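Side-chain contacts in flavodoxin (Lactobacillus reuteri, PDB 5VEG), which probably serves as a low-potential electron donor to redox enzymes, using a bound flavin mononucleotide as its redox cofactor: residues 45-50 against 115-120; 74-79 against 105-110; 91-96 against 133-138. All coordinates share one frame; numbering follows the deposited sequence.

In the fold
Five parallel strands flanked by helices form the flavodoxin fold, and the contacts sample both sides of that sheet. Contact 1 lies deepest, between helix 43-56 and strand 113-120. Contact 3 sits about 13 Å away, centre to centre, and the two meet where Val116 packs on Phe135 and Asp136 of helix 130-141. Contact 2, about 19 Å from contact 1 and about 17 Å from contact 3 between centres, joins helix 72-75 and the turn after it to the loop following helix 98-105; its Gln105 touches Ala138 of contact 3. Along the chain, contact 2 falls between the segments of contact 1; contact 3 interleaves with both. Contacts 1 and 3 both reach FMN, so core packing and cofactor pocket are continuous.

Contact 1 of 3, residues 45-50 against 115-120. With FMN (flavin mononucleotide), chain D.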
loop_
_atom_site.group_PDB
_atom_site.type_symbol
_atom_site.label_atom_id
_atom_site.label_comp_id
_atom_site.label_asym_id
_atom_site.label_seq_id
_atom_site.Cartn_x
_atom_site.Cartn_y
_atom_site.Cartn_z
ATOM N N GLU A 45 4.610 7.982 -4.182
ATOM C CA GLU A 45 5.573 8.175 -3.105
ATOM C C GLU A 45 5.056 9.203 -2.109
ATOM O O GLU A 45 5.237 9.051 -0.895
ATOM C CB GLU A 45 6.926 8.602 -3.673
ATOM C CG GLU A 45 7.918 8.958 -2.598
ATOM C CD GLU A 45 9.291 9.296 -3.139
ATOM O OE1 GLU A 45 9.527 9.124 -4.360
ATOM O OE2 GLU A 45 10.138 9.718 -2.318
ATOM N N GLU A 46 4.400 10.253 -2.611
ATOM C CA GLU A 46 3.700 11.183 -1.730
ATOM C C GLU A 46 2.665 10.457 -0.875
ATOM O O GLU A 46 2.587 10.681 0.340
ATOM C CB GLU A 46 3.041 12.289 -2.568
ATOM C CG GLU A 46 2.588 13.503 -1.801
ATOM C CD GLU A 46 2.130 14.634 -2.733
ATOM O OE1 GLU A 46 2.373 14.546 -3.962
ATOM O OE2 GLU A 46 1.533 15.614 -2.238
ATOM N N VAL A 47 1.875 9.566 -1.485
ATOM C CA VAL A 47 0.876 8.808 -0.723
ATOM C C VAL A 47 1.558 7.966 0.351
ATOM O O VAL A 47 1.139 7.950 1.514
ATOM C CB VAL A 47 0.031 7.929 -1.659
ATOM C CG1 VAL A 47 -0.855 6.939 -0.846
ATOM C CG2 VAL A 47 -0.820 8.806 -2.621
ATOM N N ALA A 48 2.614 7.246 -0.032
ATOM C CA ALA A 48 3.366 6.460 0.945
ATOM C C ALA A 48 3.914 7.345 2.070
ATOM O O ALA A 48 3.848 6.974 3.248
ATOM C CB ALA A 48 4.491 5.704 0.234
ATOM N N ASN A 49 4.448 8.523 1.724
ATOM C CA ASN A 49 4.952 9.448 2.742
ATOM C C ASN A 49 3.867 9.826 3.741
ATOM O O ASN A 49 4.113 9.873 4.952
ATOM C CB ASN A 49 5.501 10.721 2.088
ATOM C CG ASN A 49 6.809 10.510 1.332
ATOM O OD1 ASN A 49 7.455 9.460 1.419
ATOM N ND2 ASN A 49 7.206 11.531 0.580
ATOM N N ILE A 50 2.662 10.132 3.252
ATOM C CA ILE A 50 1.575 10.497 4.153
ATOM C C ILE A 50 1.224 9.332 5.066
ATOM O O ILE A 50 0.953 9.522 6.255
ATOM C CB ILE A 50 0.351 10.974 3.347
ATOM C CG1 ILE A 50 0.703 12.259 2.581
ATOM C CG2 ILE A 50 -0.853 11.170 4.263
ATOM C CD1 ILE A 50 -0.265 12.606 1.417
ATOM N N GLY A 115 -2.799 -3.024 4.171
ATOM C CA GLY A 115 -3.645 -2.017 3.548
ATOM C C GLY A 115 -3.028 -1.654 2.220
ATOM O O GLY A 115 -1.812 -1.752 2.039
ATOM N N VAL A 116 -3.867 -1.270 1.268
ATOM C CA VAL A 116 -3.375 -0.899 -0.052
ATOM C C VAL A 116 -3.950 0.462 -0.420
ATOM O O VAL A 116 -5.113 0.764 -0.121
ATOM C CB VAL A 116 -3.717 -1.968 -1.121
ATOM C CG1 VAL A 116 -3.167 -1.543 -2.464
ATOM C CG2 VAL A 116 -3.099 -3.327 -0.766
ATOM N N ALA A 117 -3.117 1.304 -1.031
ATOM C CA ALA A 117 -3.552 2.629 -1.444
ATOM C C ALA A 117 -2.907 2.949 -2.785
ATOM O O ALA A 117 -1.927 2.318 -3.189
ATOM C CB ALA A 117 -3.207 3.686 -0.373
ATOM N N GLY A 118 -3.464 3.928 -3.494
ATOM C CA GLY A 118 -2.897 4.286 -4.775
ATOM C C GLY A 118 -3.377 5.637 -5.250
ATOM O O GLY A 118 -4.489 6.067 -4.934
ATOM N N SER A 119 -2.513 6.312 -5.990
ATOM C CA SER A 119 -2.910 7.485 -6.755
ATOM C C SER A 119 -3.009 7.068 -8.216
ATOM O O SER A 119 -2.110 6.401 -8.739
ATOM C CB SER A 119 -1.905 8.631 -6.593
ATOM O OG SER A 119 -2.030 9.560 -7.665
ATOM N N GLY A 120 -4.121 7.420 -8.850
ATOM C CA GLY A 120 -4.317 7.117 -10.242
ATOM C C GLY A 120 -5.113 8.256 -10.855
ATOM O O GLY A 120 -5.124 9.372 -10.332
HETATM N N1 FMN D . -4.347 5.759 -13.782
HETATM C C2 FMN D . -5.309 4.818 -13.477
HETATM O O2 FMN D . -5.888 4.873 -12.396
HETATM N N3 FMN D . -5.631 3.830 -14.384
HETATM C C4 FMN D . -4.996 3.771 -15.607
HETATM O O4 FMN D . -5.299 2.877 -16.390
HETATM C C4A FMN D . -4.025 4.719 -15.932
HETATM N N5 FMN D . -3.371 4.682 -17.151
HETATM C C5A FMN D . -2.406 5.644 -17.429
HETATM C C6 FMN D . -1.730 5.639 -18.653
HETATM C C7 FMN D . -0.761 6.611 -18.929
HETATM C C7M FMN D . -0.030 6.614 -20.245
HETATM C C8 FMN D . -0.474 7.595 -17.990
HETATM C C8M FMN D . 0.564 8.641 -18.292
HETATM C C9 FMN D . -1.145 7.611 -16.771
HETATM C C9A FMN D . -2.097 6.630 -16.495
HETATM N N10 FMN D . -2.742 6.654 -15.279
HETATM C C10 FMN D . -3.710 5.713 -15.005
HETATM C "C1'" FMN D . -2.444 7.760 -14.310
HETATM C "C2'" FMN D . -1.390 7.514 -13.240
HETATM O "O2'" FMN D . -1.747 6.366 -12.515
HETATM C "C3'" FMN D . -1.498 8.721 -12.325
HETATM O "O3'" FMN D . -1.046 9.898 -12.968
HETATM C "C4'" FMN D . -0.727 8.546 -11.032
HETATM O "O4'" FMN D . -0.973 9.666 -10.221
HETATM C "C5'" FMN D . 0.767 8.484 -11.304
HETATM O "O5'" FMN D . 1.381 8.131 -10.082
HETATM P P FMN D . 2.956 8.380 -9.850
HETATM O O1P FMN D . 3.201 9.873 -9.873
HETATM O O2P FMN D . 3.282 7.827 -8.474
HETATM O O3P FMN D . 3.753 7.740 -10.946
#
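Val47 packs against Ala117 and Ser119 in a buried helix-on-sheet contact, where helix 43-56 lies on strand 113-120, an interior strand of the parallel sheet between strands 80-85 and 145-154. The valine's two methyls divide the work. CG1, held anti to the backbone N (chi1 170°), meets Ala117 CB at 4.0 Å, while CG2 rests beside Ser119 CB at 4.1 Å. Residues alternate along a strand, which is why Ala117 and Ser119 both face this helix while Val116, just before them, faces helix 130-141 on the other side. Small residues suit the strand here: the Val47 and Gly118 CA atoms come within 7.1 Å, and Leu165 of helix 159-176 also presses on Val47 and Ala117. No hydrogen bond links the two segments, whose own contact is apolar packing; Asn44, at the start of the same helix, adds a polar tie through its OD1 to the Ser119 backbone N.

Ser119 turns from packing to chemistry at its tip. With OG anti to its own N (chi1 160°), the hydroxyl accepts a hydrogen bond from the ribityl chain, FMN O4' standing 2.8 Å from Ser119 OG, and is also bonded to Leu155 O. Two partners therefore fix the rotation of this buried group. At the strand's end Gly120 CA lies 3.5 Å from FMN O2; a side chain on it would collide with that oxygen. A helix packed on an interior strand, whose carboxyl end carries small and hydroxyl residues up to the cofactor, is the arrangement of the FMN site in the flavodoxin fold.

Contact 2 of 3, residues 74-79 against 105-110; sequences DFMKAD and QSTDLT
Met76 spans the gap between the short helix 72-75 and the loop that follows helix 98-105, laying its flexible chain over Thr107 and Leu109. This is the tight half of the contact. Met76 CG lies between the backbone N and the carbonyl carbon (chi1 65°), and a further bend at chi3 (-68°) folds the methyl back toward the loop. SD then meets Thr107 CG2 at 3.5 Å, Met76 CB touches Leu109 CD2 at 3.8 Å, and CE lies 4.1 Å from both Thr107 CG2 and Leu109 CD2. An unbranched thioether suits the place because it can bend to fit two unlike neighbours. Thr107 offers its methyl to the sulfur while its hydroxyl is bonded to Asp103 O in the preceding helix, so each branch has a separate job. Leu109 is buried, wedged also against Leu104 and Phe139.

Outward from this apolar patch the contact gives way to charged and hydroxyl groups on the solvent side, where the Asp74-Lys77 and Asp108-Thr110 pairs are bonded within their own segments. Lys77 NZ and Asp74 OD1 form a salt bridge of 2.9 Å. On the other loop, the CB of the exposed Asp108 points away from the 74-79 segment, and its OD1 takes two donors: Thr110 OG1 at 2.6 Å, on the syn lone pair, and Thr110 N at 3.2 Å, from above the carboxylate plane. No polar bond runs between the segments, and their grip is all sulfur and carbon. One loop holds a type I turn (Phe75 to Ala78), the other an Asx turn at Asp108, and together they pack the loops leading into strands 80-85 and 113-120, neighbours in the sheet, as belongs to successive beta-alpha-beta crossovers.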
loop_
_atom_site.group_PDB
_atom_site.type_symbol
_atom_site.label_atom_id
_atom_site.label_comp_id
_atom_site.label_asym_id
_atom_site.label_seq_id
_atom_site.Cartn_x
_atom_site.Cartn_y
_atom_site.Cartn_z
ATOM N N ASP A 74 12.036 -9.472 3.172
ATOM C CA ASP A 74 12.325 -8.426 4.155
ATOM C C ASP A 74 11.070 -7.664 4.548
ATOM O O ASP A 74 10.854 -7.378 5.734
ATOM C CB ASP A 74 13.390 -7.474 3.607
ATOM C CG ASP A 74 14.705 -8.189 3.317
ATOM O OD1 ASP A 74 15.150 -8.972 4.183
ATOM O OD2 ASP A 74 15.281 -7.997 2.231
ATOM N N PHE A 75 10.247 -7.335 3.549
ATOM C CA PHE A 75 8.980 -6.629 3.741
ATOM C C PHE A 75 8.114 -7.295 4.802
ATOM O O PHE A 75 7.600 -6.633 5.712
ATOM C CB PHE A 75 8.255 -6.592 2.388
ATOM C CG PHE A 75 6.912 -5.909 2.396
ATOM C CD1 PHE A 75 6.819 -4.531 2.538
ATOM C CD2 PHE A 75 5.748 -6.639 2.158
ATOM C CE1 PHE A 75 5.588 -3.894 2.508
ATOM C CE2 PHE A 75 4.500 -6.004 2.124
ATOM C CZ PHE A 75 4.429 -4.633 2.300
ATOM N N MET A 76 7.944 -8.614 4.701
ATOM C CA MET A 76 6.984 -9.326 5.537
ATOM C C MET A 76 7.364 -9.351 7.007
ATOM O O MET A 76 6.573 -9.851 7.816
ATOM C CB MET A 76 6.814 -10.763 5.039
ATOM C CG MET A 76 8.093 -11.607 5.169
ATOM S SD MET A 76 7.736 -13.343 4.884
ATOM C CE MET A 76 6.730 -13.728 6.324
ATOM N N LYS A 77 8.546 -8.840 7.375
ATOM C CA LYS A 77 8.957 -8.881 8.773
ATOM C C LYS A 77 8.231 -7.853 9.626
ATOM O O LYS A 77 8.266 -7.968 10.854
ATOM C CB LYS A 77 10.480 -8.685 8.890
ATOM C CG LYS A 77 11.305 -9.687 8.078
ATOM C CD LYS A 77 12.715 -9.852 8.628
ATOM C CE LYS A 77 13.525 -10.868 7.820
ATOM N NZ LYS A 77 14.275 -10.247 6.694
ATOM N N ALA A 78 7.556 -6.870 9.023
ATOM C CA ALA A 78 6.772 -5.915 9.802
ATOM C C ALA A 78 5.423 -6.507 10.212
ATOM O O ALA A 78 4.939 -7.488 9.640
ATOM C CB ALA A 78 6.546 -4.618 9.008
ATOM N N ASP A 79 4.814 -5.899 11.233
ATOM C CA ASP A 79 3.471 -6.299 11.639
ATOM C C ASP A 79 2.405 -5.764 10.680
ATOM O O ASP A 79 1.380 -6.417 10.483
ATOM C CB ASP A 79 3.148 -5.793 13.042
ATOM C CG ASP A 79 4.220 -6.144 14.064
ATOM O OD1 ASP A 79 4.581 -7.330 14.169
ATOM O OD2 ASP A 79 4.698 -5.214 14.750
ATOM N N GLN A 105 1.909 -13.098 -3.169
ATOM C CA GLN A 105 0.897 -14.152 -3.184
ATOM C C GLN A 105 1.450 -15.525 -2.852
ATOM O O GLN A 105 0.675 -16.411 -2.485
ATOM C CB GLN A 105 0.231 -14.241 -4.547
ATOM C CG GLN A 105 0.015 -12.939 -5.218
ATOM C CD GLN A 105 -0.329 -13.113 -6.679
ATOM O OE1 GLN A 105 0.110 -12.336 -7.523
ATOM N NE2 GLN A 105 -1.115 -14.135 -6.986
ATOM N N SER A 106 2.751 -15.738 -3.000
ATOM C CA SER A 106 3.348 -17.022 -2.677
ATOM C C SER A 106 3.769 -17.121 -1.220
ATOM O O SER A 106 4.230 -18.185 -0.799
ATOM C CB SER A 106 4.562 -17.287 -3.584
ATOM O OG SER A 106 4.263 -16.989 -4.941
ATOM N N THR A 107 3.616 -16.052 -0.442
ATOM C CA THR A 107 4.080 -16.016 0.936
ATOM C C THR A 107 2.909 -16.186 1.896
ATOM O O THR A 107 1.821 -15.654 1.662
ATOM C CB THR A 107 4.812 -14.701 1.209
ATOM O OG1 THR A 107 5.793 -14.490 0.186
ATOM C CG2 THR A 107 5.519 -14.742 2.547
ATOM N N ASP A 108 3.131 -16.945 2.969
ATOM C CA ASP A 108 2.140 -17.093 4.038
ATOM C C ASP A 108 2.201 -15.854 4.920
ATOM O O ASP A 108 3.105 -15.710 5.744
ATOM C CB ASP A 108 2.401 -18.359 4.849
ATOM C CG ASP A 108 1.313 -18.639 5.864
ATOM O OD1 ASP A 108 0.328 -17.874 5.908
ATOM O OD2 ASP A 108 1.424 -19.630 6.619
ATOM N N LEU A 109 1.228 -14.949 4.757
ATOM C CA LEU A 109 1.149 -13.721 5.540
ATOM C C LEU A 109 0.064 -13.786 6.616
ATOM O O LEU A 109 -0.495 -12.760 7.007
ATOM C CB LEU A 109 0.922 -12.518 4.620
ATOM C CG LEU A 109 2.052 -12.359 3.598
ATOM C CD1 LEU A 109 1.860 -11.125 2.712
ATOM C CD2 LEU A 109 3.396 -12.328 4.318
ATOM N N THR A 110 -0.243 -14.981 7.103
ATOM C CA THR A 110 -1.167 -15.125 8.224
ATOM C C THR A 110 -0.660 -14.341 9.434
ATOM O O THR A 110 0.527 -14.389 9.766
ATOM C CB THR A 110 -1.317 -16.607 8.571
ATOM O OG1 THR A 110 -1.778 -17.315 7.415
ATOM C CG2 THR A 110 -2.285 -16.811 9.731
#

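Contact 3 of 3, residues 91-96 against 133-138; sequences GAMPEE and DHFDDA. With FMN (flavin mononucleotide), chain D.
Met93 reaches from the flavin-binding loop to helix 130-141, where it meets His134 with its sulfur and Phe135 with its methyl. The side chain gets there by bending twice. CG stands beside the backbone N, chi2 is drawn to an unusual -100°, and chi3 (-54°) swings CE round toward the phenyl ring. SD comes to 3.5 Å from His134 ND1 and equally 3.5 Å from His134 CB, lying obliquely to the imidazole with its centroid 4.2 Å from SD. CE packs on Phe135 CE2 at 3.7 Å, and SD, 5.4 Å from the centroid of that ring, makes a longer, oblique Met-aromatic contact. Phe135 is buried and set edge-to-face with Tyr101, which Met93 touches as well, so the thioether rests among three rings. A soft, polarisable sulfur suits such surroundings, packing against aromatic carbon and ring nitrogen alike. Replaced by alanine, Met93 would lose its thioether, and the His134 and Phe135 rings would probably be left without their common neighbour, with a gap between loop and helix.

His134, its CG anti to the carbonyl carbon, directs ND1 toward the loop. A water in the plane of the imidazole, at its edge, lies 2.8 Å from His134 ND1 and donates to Gly91 O at 2.7 Å. Gly91 has a positive phi and belongs to a G1 beta bulge facing Tyr88, a conformation in which a side chain would jam against the preceding carbonyl. The same residue gives its backbone N-H to the isoalloxazine, Gly91 N lying 2.9 Å from FMN O4 with a bent angle of 140°. Sulfur-ring packing and a water bridge thus tie the helix to a loop whose amide bonds flavin O4, an interaction likely to influence the electronic character of the isoalloxazine.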
loop_
_atom_site.group_PDB
_atom_site.type_symbol
_atom_site.label_atom_id
_atom_site.label_comp_id
_atom_site.label_asym_id
_atom_site.label_seq_id
_atom_site.Cartn_x
_atom_site.Cartn_y
_atom_site.Cartn_z
ATOM N N GLY A 91 -4.942 0.033 -16.911
ATOM C CA GLY A 91 -5.070 -1.041 -15.941
ATOM C C GLY A 91 -3.804 -1.825 -15.655
ATOM O O GLY A 91 -3.854 -2.783 -14.879
ATOM N N ALA A 92 -2.672 -1.442 -16.238
ATOM C CA ALA A 92 -1.450 -2.221 -16.101
ATOM C C ALA A 92 -0.834 -2.029 -14.719
ATOM O O ALA A 92 -0.853 -0.930 -14.156
ATOM C CB ALA A 92 -0.444 -1.824 -17.184
ATOM N N MET A 93 -0.290 -3.115 -14.177
ATOM C CA MET A 93 0.517 -3.048 -12.964
ATOM C C MET A 93 1.862 -2.378 -13.252
ATOM O O MET A 93 2.376 -2.460 -14.368
ATOM C CB MET A 93 0.784 -4.451 -12.435
ATOM C CG MET A 93 -0.445 -5.269 -12.242
ATOM S SD MET A 93 -0.836 -5.215 -10.506
ATOM C CE MET A 93 0.707 -5.748 -9.794
ATOM N N PRO A 94 2.483 -1.763 -12.247
ATOM C CA PRO A 94 3.870 -1.303 -12.414
ATOM C C PRO A 94 4.792 -2.472 -12.737
ATOM O O PRO A 94 4.818 -3.481 -12.028
ATOM C CB PRO A 94 4.202 -0.678 -11.051
ATOM C CG PRO A 94 2.868 -0.420 -10.397
ATOM C CD PRO A 94 1.979 -1.512 -10.885
ATOM N N GLU A 95 5.555 -2.332 -13.825
ATOM C CA GLU A 95 6.382 -3.444 -14.298
ATOM C C GLU A 95 7.494 -3.776 -13.307
ATOM O O GLU A 95 7.857 -4.945 -13.138
ATOM C CB GLU A 95 6.973 -3.111 -15.669
ATOM C CG GLU A 95 6.032 -3.365 -16.846
ATOM C CD GLU A 95 6.622 -2.911 -18.178
ATOM O OE1 GLU A 95 5.921 -2.204 -18.934
ATOM O OE2 GLU A 95 7.788 -3.257 -18.469
ATOM N N GLU A 96 8.051 -2.753 -12.655
ATOM C CA GLU A 96 9.043 -2.925 -11.603
ATOM C C GLU A 96 8.480 -3.579 -10.340
ATOM O O GLU A 96 9.265 -3.912 -9.441
ATOM C CB GLU A 96 9.659 -1.567 -11.253
ATOM C CG GLU A 96 8.719 -0.589 -10.530
ATOM C CD GLU A 96 7.948 0.341 -11.482
ATOM O OE1 GLU A 96 7.706 -0.033 -12.641
ATOM O OE2 GLU A 96 7.578 1.451 -11.059
ATOM N N ASP A 133 -6.536 -2.695 -6.457
ATOM C CA ASP A 133 -7.362 -3.895 -6.377
ATOM C C ASP A 133 -6.523 -5.157 -6.505
ATOM O O ASP A 133 -6.778 -6.150 -5.810
ATOM C CB ASP A 133 -8.431 -3.886 -7.467
ATOM C CG ASP A 133 -9.379 -2.717 -7.346
ATOM O OD1 ASP A 133 -9.769 -2.405 -6.202
ATOM O OD2 ASP A 133 -9.730 -2.112 -8.390
ATOM N N HIS A 134 -5.519 -5.146 -7.389
ATOM C CA HIS A 134 -4.663 -6.325 -7.535
ATOM C C HIS A 134 -3.876 -6.607 -6.258
ATOM O O HIS A 134 -3.777 -7.760 -5.824
ATOM C CB HIS A 134 -3.712 -6.152 -8.718
ATOM C CG HIS A 134 -4.385 -6.339 -10.038
ATOM N ND1 HIS A 134 -4.257 -5.438 -11.074
ATOM C CD2 HIS A 134 -5.220 -7.308 -10.477
ATOM C CE1 HIS A 134 -4.967 -5.860 -12.104
ATOM N NE2 HIS A 134 -5.553 -6.996 -11.769
ATOM N N PHE A 135 -3.286 -5.573 -5.651
ATOM C CA PHE A 135 -2.491 -5.829 -4.452
ATOM C C PHE A 135 -3.365 -6.225 -3.276
ATOM O O PHE A 135 -2.951 -7.051 -2.448
ATOM C CB PHE A 135 -1.622 -4.624 -4.100
ATOM C CG PHE A 135 -0.282 -4.648 -4.780
ATOM C CD1 PHE A 135 0.757 -5.432 -4.271
ATOM C CD2 PHE A 135 -0.068 -3.930 -5.946
ATOM C CE1 PHE A 135 1.984 -5.473 -4.896
ATOM C CE2 PHE A 135 1.163 -3.964 -6.587
ATOM C CZ PHE A 135 2.192 -4.737 -6.063
ATOM N N ASP A 136 -4.570 -5.658 -3.187
ATOM C CA ASP A 136 -5.491 -6.075 -2.138
ATOM C C ASP A 136 -5.857 -7.547 -2.294
ATOM O O ASP A 136 -5.857 -8.310 -1.316
ATOM C CB ASP A 136 -6.745 -5.202 -2.148
ATOM C CG ASP A 136 -7.521 -5.306 -0.850
ATOM O OD1 ASP A 136 -8.135 -6.360 -0.629
ATOM O OD2 ASP A 136 -7.491 -4.354 -0.042
ATOM N N ASP A 137 -6.160 -7.967 -3.523
ATOM C CA ASP A 137 -6.369 -9.389 -3.785
ATOM C C ASP A 137 -5.124 -10.214 -3.451
ATOM O O ASP A 137 -5.234 -11.307 -2.890
ATOM C CB ASP A 137 -6.774 -9.600 -5.245
ATOM C CG ASP A 137 -8.224 -9.204 -5.515
ATOM O OD1 ASP A 137 -8.996 -9.019 -4.549
ATOM O OD2 ASP A 137 -8.592 -9.089 -6.696
ATOM N N ALA A 138 -3.930 -9.728 -3.798
ATOM C CA ALA A 138 -2.740 -10.527 -3.515
ATOM C C ALA A 138 -2.566 -10.741 -2.016
ATOM O O ALA A 138 -2.204 -11.842 -1.569
ATOM C CB ALA A 138 -1.491 -9.875 -4.101
HETATM N N1 FMN D . -4.347 5.759 -13.782
HETATM C C2 FMN D . -5.309 4.818 -13.477
HETATM O O2 FMN D . -5.888 4.873 -12.396
HETATM N N3 FMN D . -5.631 3.830 -14.384
HETATM C C4 FMN D . -4.996 3.771 -15.607
HETATM O O4 FMN D . -5.299 2.877 -16.390
HETATM C C4A FMN D . -4.025 4.719 -15.932
HETATM N N5 FMN D . -3.371 4.682 -17.151
HETATM C C5A FMN D . -2.406 5.644 -17.429
HETATM C C6 FMN D . -1.730 5.639 -18.653
HETATM C C7 FMN D . -0.761 6.611 -18.929
HETATM C C7M FMN D . -0.030 6.614 -20.245
HETATM C C8 FMN D . -0.474 7.595 -17.990
HETATM C C8M FMN D . 0.564 8.641 -18.292
HETATM C C9 FMN D . -1.145 7.611 -16.771
HETATM C C9A FMN D . -2.097 6.630 -16.495
HETATM N N10 FMN D . -2.742 6.654 -15.279
HETATM C C10 FMN D . -3.710 5.713 -15.005
HETATM C "C1'" FMN D . -2.444 7.760 -14.310
HETATM C "C2'" FMN D . -1.390 7.514 -13.240
HETATM O "O2'" FMN D . -1.747 6.366 -12.515
HETATM C "C3'" FMN D . -1.498 8.721 -12.325
HETATM O "O3'" FMN D . -1.046 9.898 -12.968
HETATM C "C4'" FMN D . -0.727 8.546 -11.032
HETATM O "O4'" FMN D . -0.973 9.666 -10.221
HETATM C "C5'" FMN D . 0.767 8.484 -11.304
HETATM O "O5'" FMN D . 1.381 8.131 -10.082
HETATM P P FMN D . 2.956 8.380 -9.850
HETATM O O1P FMN D . 3.201 9.873 -9.873
HETATM O O2P FMN D . 3.282 7.827 -8.474
HETATM O O3P FMN D . 3.753 7.740 -10.946
HETATM O O HOH W 1 -3.174 -3.174 -12.244
#